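Local coordinates for protein Fe-S binding reductase, putative (Thermus thermophilus, PDB 2D4P) that is of unknown function but belongs to the GNAT-like acetyltransferase clan and may transfer acyl groups, at residues G48-Q53 with R81-S86. Residues are numbered along the deposited sequence; the frame is centred on the assembly and turned at random.
Sequences GFALAQ and RAVVKS
V83 rests its two methyls on the CB atoms of A50 and A52, and this small apolar contact is all that joins 48-53 to 81-86. CG2 meets CB of A50 at 3.9 Å, while CG1 lies more loosely against CB of A52, 4.2 Å away. With CG1 anti to the backbone N (chi1 172°) and CG2 anti to the carbonyl carbon, the two methyls spread along the strand, CG2 nearest A50 but also bordering A52, CG1 over A52 alone. Both alanines direct their CB toward the helix, and the short side chains are consistent with a close approach of the backbones, 7.4 Å between CA of A52 and CA of V83. F38 and V63, from the strands on either side of 45-56, also touch V83 and extend the apolar surface under helix 73-89. A mixed sheet with helices on both faces is consistent with the GNAT-like fold of the family: L51, pointing away from V83, packs on F31 of helix 25-34. Polar bonding stays within the helix or leads to neighbouring parts of the chain. S86 OG donates to the backbone O of V83 at 2.7 Å, with OG lying 22° off the plane of that carbonyl, and also bonds to ND1 of H36.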
loop_
_atom_site.group_PDB
_atom_site.type_symbol
_atom_site.label_atom_id
_atom_site.label_comp_id
_atom_site.label_asym_id
_atom_site.label_seq_id
_atom_site.Cartn_x
_atom_site.Cartn_y
_atom_site.Cartn_z
ATOM N N GLY A 48 -4.396 2.629 9.218
ATOM C CA GLY A 48 -4.269 2.142 7.863
ATOM C C GLY A 48 -3.004 1.345 7.678
ATOM O O GLY A 48 -2.132 1.310 8.560
ATOM N N PHE A 49 -2.887 0.720 6.519
ATOM C CA PHE A 49 -1.630 0.080 6.156
ATOM C C PHE A 49 -1.497 0.003 4.650
ATOM O O PHE A 49 -2.486 0.066 3.925
ATOM C CB PHE A 49 -1.512 -1.322 6.799
ATOM C CG PHE A 49 -2.498 -2.352 6.261
ATOM C CD1 PHE A 49 -2.242 -3.061 5.098
ATOM C CD2 PHE A 49 -3.641 -2.659 6.979
ATOM C CE1 PHE A 49 -3.141 -3.988 4.629
ATOM C CE2 PHE A 49 -4.548 -3.598 6.510
ATOM C CZ PHE A 49 -4.285 -4.267 5.344
ATOM N N ALA A 50 -0.258 -0.129 4.186
ATOM C CA ALA A 50 0.031 -0.318 2.770
ATOM C C ALA A 50 0.989 -1.493 2.636
ATOM O O ALA A 50 2.017 -1.525 3.300
ATOM C CB ALA A 50 0.648 0.930 2.160
ATOM N N LEU A 51 0.615 -2.464 1.796
ATOM C CA LEU A 51 1.474 -3.594 1.445
ATOM C C LEU A 51 1.978 -3.324 0.052
ATOM O O LEU A 51 1.194 -3.237 -0.868
ATOM C CB LEU A 51 0.685 -4.896 1.449
ATOM C CG LEU A 51 -0.075 -5.168 2.732
ATOM C CD1 LEU A 51 -0.688 -6.547 2.614
ATOM C CD2 LEU A 51 0.777 -5.029 3.995
ATOM N N ALA A 52 3.277 -3.132 -0.065
ATOM C CA ALA A 52 3.916 -2.760 -1.325
ATOM C C ALA A 52 5.243 -3.489 -1.502
ATOM O O ALA A 52 5.878 -3.905 -0.540
ATOM C CB ALA A 52 4.105 -1.257 -1.430
ATOM N N GLN A 53 5.656 -3.639 -2.757
ATOM C CA GLN A 53 6.848 -4.419 -3.083
ATOM C C GLN A 53 7.439 -4.001 -4.405
ATOM O O GLN A 53 6.735 -3.492 -5.294
ATOM C CB GLN A 53 6.529 -5.936 -3.125
ATOM C CG GLN A 53 5.594 -6.314 -4.263
ATOM C CD GLN A 53 5.195 -7.793 -4.185
ATOM O OE1 GLN A 53 6.063 -8.667 -4.320
ATOM N NE2 GLN A 53 3.924 -8.057 -3.917
ATOM N N ARG A 81 2.583 8.569 0.733
ATOM C CA ARG A 81 3.804 9.358 0.832
ATOM C C ARG A 81 4.951 8.491 1.341
ATOM O O ARG A 81 6.110 8.603 0.879
ATOM C CB ARG A 81 3.593 10.564 1.768
ATOM C CG ARG A 81 2.856 11.720 1.113
ATOM C CD ARG A 81 2.990 13.056 1.836
ATOM N NE ARG A 81 2.800 12.911 3.270
ATOM C CZ ARG A 81 1.628 12.994 3.902
ATOM N NH1 ARG A 81 0.505 13.251 3.230
ATOM N NH2 ARG A 81 1.592 12.828 5.233
ATOM N N ALA A 82 4.652 7.616 2.296
ATOM C CA ALA A 82 5.692 6.780 2.881
ATOM C C ALA A 82 6.167 5.779 1.819
ATOM O O ALA A 82 7.356 5.532 1.660
ATOM C CB ALA A 82 5.165 6.057 4.124
ATOM N N VAL A 83 5.224 5.223 1.070
ATOM C CA VAL A 83 5.592 4.311 -0.009
ATOM C C VAL A 83 6.458 5.028 -1.064
ATOM O O VAL A 83 7.504 4.503 -1.470
ATOM C CB VAL A 83 4.370 3.650 -0.667
ATOM C CG1 VAL A 83 4.811 2.871 -1.895
ATOM C CG2 VAL A 83 3.614 2.733 0.351
ATOM N N VAL A 84 6.034 6.210 -1.488
ATOM C CA VAL A 84 6.742 6.997 -2.506
ATOM C C VAL A 84 8.143 7.314 -2.010
ATOM O O VAL A 84 9.108 7.159 -2.754
ATOM C CB VAL A 84 5.941 8.260 -2.941
ATOM C CG1 VAL A 84 6.805 9.231 -3.735
ATOM C CG2 VAL A 84 4.756 7.842 -3.761
ATOM N N LYS A 85 8.270 7.808 -0.784
ATOM C CA LYS A 85 9.599 8.081 -0.230
ATOM C C LYS A 85 10.511 6.834 -0.283
ATOM O O LYS A 85 11.670 6.923 -0.697
ATOM C CB LYS A 85 9.505 8.566 1.205
ATOM C CG LYS A 85 10.856 8.934 1.780
ATOM C CD LYS A 85 10.717 9.404 3.194
ATOM C CE LYS A 85 12.056 9.884 3.734
ATOM N NZ LYS A 85 13.095 8.835 3.659
ATOM N N SER A 86 9.979 5.685 0.116
ATOM C CA SER A 86 10.747 4.442 0.113
ATOM C C SER A 86 11.168 4.042 -1.328
ATOM O O SER A 86 12.225 3.462 -1.564
ATOM C CB SER A 86 9.976 3.331 0.801
ATOM O OG SER A 86 8.929 2.786 -0.001
#